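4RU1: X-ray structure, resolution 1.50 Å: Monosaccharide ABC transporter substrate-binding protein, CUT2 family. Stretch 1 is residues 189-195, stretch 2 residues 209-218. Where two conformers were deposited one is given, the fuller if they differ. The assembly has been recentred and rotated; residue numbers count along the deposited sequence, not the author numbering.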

# COMPACT_ATOMS: atom_id res chain seq x y z
N THR A 189 -19.71 9.66 -5.11
CA THR A 189 -19.88 8.40 -5.81
C THR A 189 -20.18 7.37 -4.76
O THR A 189 -20.97 6.46 -5.00
CB THR A 189 -18.63 8.10 -6.62
OG1 THR A 189 -18.49 9.07 -7.67
CG2 THR A 189 -18.62 6.73 -7.29
N ILE A 190 -19.43 7.34 -3.67
CA ILE A 190 -19.75 6.35 -2.63
C ILE A 190 -21.14 6.59 -2.07
O ILE A 190 -21.86 5.64 -1.80
CB ILE A 190 -18.71 6.32 -1.48
CG1 ILE A 190 -17.36 5.89 -2.04
CG2 ILE A 190 -19.10 5.40 -0.32
CD1 ILE A 190 -16.17 6.10 -1.08
N ALA A 191 -21.50 7.84 -1.77
CA ALA A 191 -22.84 8.06 -1.19
C ALA A 191 -23.97 7.60 -2.11
O ALA A 191 -24.94 7.03 -1.64
CB ALA A 191 -23.03 9.55 -0.97
N ALA A 192 -23.83 7.87 -3.39
CA ALA A 192 -24.81 7.47 -4.41
C ALA A 192 -24.97 5.95 -4.44
O ALA A 192 -26.08 5.44 -4.43
CB ALA A 192 -24.43 8.07 -5.76
N LYS A 193 -23.87 5.21 -4.42
CA LYS A 193 -23.91 3.78 -4.46
C LYS A 193 -24.63 3.26 -3.22
O LYS A 193 -25.46 2.38 -3.30
CB LYS A 193 -22.50 3.20 -4.59
CG LYS A 193 -22.48 1.69 -4.54
CD LYS A 193 -22.77 1.06 -5.91
CE LYS A 193 -23.81 -0.05 -5.82
NZ LYS A 193 -25.21 0.42 -5.61
N LEU A 194 -24.33 3.84 -2.04
CA LEU A 194 -25.01 3.41 -0.81
C LEU A 194 -26.51 3.68 -0.85
O LEU A 194 -27.33 2.84 -0.37
CB LEU A 194 -24.38 4.11 0.42
CG LEU A 194 -22.93 3.65 0.63
CD1 LEU A 194 -22.26 4.38 1.80
CD2 LEU A 194 -22.77 2.13 0.82
N LYS A 195 -26.90 4.86 -1.34
CA LYS A 195 -28.33 5.21 -1.42
C LYS A 195 -29.08 4.29 -2.38
O LYS A 195 -30.25 3.94 -2.21
CB LYS A 195 -28.47 6.70 -1.92
CG LYS A 195 -28.45 7.74 -0.84
CD LYS A 195 -29.06 9.05 -1.34
CE LYS A 195 -30.58 9.03 -1.29
NZ LYS A 195 -31.16 10.39 -1.44
N PRO A 209 -7.09 7.70 3.39
CA PRO A 209 -7.78 8.88 2.90
C PRO A 209 -9.15 8.56 2.35
O PRO A 209 -10.12 9.30 2.57
CB PRO A 209 -6.84 9.44 1.86
CG PRO A 209 -5.50 8.96 2.29
CD PRO A 209 -5.75 7.59 2.81
N ILE A 210 -9.27 7.43 1.67
CA ILE A 210 -10.59 7.02 1.08
C ILE A 210 -11.55 6.63 2.21
O ILE A 210 -12.78 6.91 2.17
CB ILE A 210 -10.42 5.85 0.11
CG1 ILE A 210 -9.39 6.14 -0.99
CG2 ILE A 210 -11.76 5.53 -0.54
CD1 ILE A 210 -9.59 7.45 -1.68
N ALA A 211 -11.04 5.96 3.27
CA ALA A 211 -11.80 5.76 4.47
C ALA A 211 -12.48 7.00 4.97
O ALA A 211 -13.68 6.93 5.32
CB ALA A 211 -11.00 5.19 5.60
N GLN A 212 -11.78 8.13 5.00
CA GLN A 212 -12.38 9.37 5.50
C GLN A 212 -13.57 9.77 4.71
O GLN A 212 -14.59 10.16 5.25
CB GLN A 212 -11.36 10.51 5.55
CG GLN A 212 -10.07 10.23 6.23
CD GLN A 212 -10.30 9.69 7.60
OE1 GLN A 212 -11.05 10.31 8.36
NE2 GLN A 212 -9.67 8.52 7.96
N LEU A 213 -13.46 9.66 3.38
CA LEU A 213 -14.50 10.03 2.46
C LEU A 213 -15.71 9.09 2.60
O LEU A 213 -16.84 9.49 2.46
CB LEU A 213 -13.93 9.96 1.03
CG LEU A 213 -12.82 10.98 0.82
CD1 LEU A 213 -12.02 10.72 -0.47
CD2 LEU A 213 -13.32 12.45 0.84
N ALA A 214 -15.45 7.81 2.86
CA ALA A 214 -16.48 6.85 3.01
C ALA A 214 -17.31 7.10 4.29
O ALA A 214 -18.54 6.95 4.28
CB ALA A 214 -15.94 5.45 2.99
N ILE A 215 -16.63 7.49 5.36
CA ILE A 215 -17.32 7.74 6.63
C ILE A 215 -18.30 8.91 6.37
O ILE A 215 -19.44 8.88 6.82
CB ILE A 215 -16.33 8.13 7.74
CG1 ILE A 215 -15.47 6.92 8.12
CG2 ILE A 215 -17.04 8.71 8.99
CD1 ILE A 215 -14.22 7.32 8.87
N GLN A 216 -17.85 9.91 5.64
CA GLN A 216 -18.68 11.04 5.36
C GLN A 216 -19.83 10.70 4.39
O GLN A 216 -21.02 11.10 4.61
CB GLN A 216 -17.90 12.20 4.77
CG GLN A 216 -16.94 12.88 5.73
CD GLN A 216 -17.62 13.19 7.07
OE1 GLN A 216 -17.25 12.67 8.12
NE2 GLN A 216 -18.64 14.04 7.03
N ALA A 217 -19.51 9.87 3.39
CA ALA A 217 -20.51 9.34 2.42
C ALA A 217 -21.61 8.53 3.05
O ALA A 217 -22.77 8.71 2.69
CB ALA A 217 -19.81 8.50 1.38
N VAL A 218 -21.27 7.72 4.02
CA VAL A 218 -22.29 6.98 4.69
C VAL A 218 -23.28 7.93 5.37
O VAL A 218 -24.49 7.69 5.32
CB VAL A 218 -21.64 6.00 5.71
CG1 VAL A 218 -22.61 5.66 6.82
CG2 VAL A 218 -21.05 4.79 5.03

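The centre of this contact is Ala-217, whose CB points toward the other helix and meets it at two places. CB of Ala-217 lies 3.6 Å from CG2 of Ile-190 and also 3.6 Å from the backbone N of Ala-191, so the methyl packs against main chain as well as side chain. Here the helices come nearest in register, with CA of Ala-191 4.5 Å from CA of Ala-217. Alanine suits both positions: its single methyl lets the backbones draw this close, and the two CB atoms, Ala-191 and Ala-217, still touch at 4.1 Å.

Around this close point the larger side chains fill the space. Ile-190 points toward the partner helix and is the most extensively covered residue of the contact. Its branched side chain serves it well: CG2 rests on Ala-217, while the other branch, with chi1 m and chi2 t, carries CD1 to 4.1 Å from CB of Ala-214 and 4.5 Å from CG2 of Ile-210. One isoleucine thus spans successive turns of the facing helix. One turn beyond Ile-190, Leu-194 also points toward the partner, and its CD1 reaches CG2 of Val-218 at 3.5 Å. Val-218 directs its CA-to-CB bond away, yet its beta-branching, with chi1 at 155°, leaves CG2 within reach of the leucine.

The helix axes approach to 8.3 Å and cross at -44°, and the contact stays compact, burying 259 Å² over both sides. No hydrogen bond crosses it; the backbone polar groups are engaged largely within each helix, as in Val-218 N to Ala-214 O at 2.8 Å. Polar side chains lie outside the contact. Thr-189, Lys-193, Lys-195, Gln-212 and Gln-216 lose no exposure to the opposing stretch, so their polar groups remain free to meet solvent or other partners, which suits the border of an apolar contact; OG1 of Thr-189 is hydrogen-bonded elsewhere in the structure.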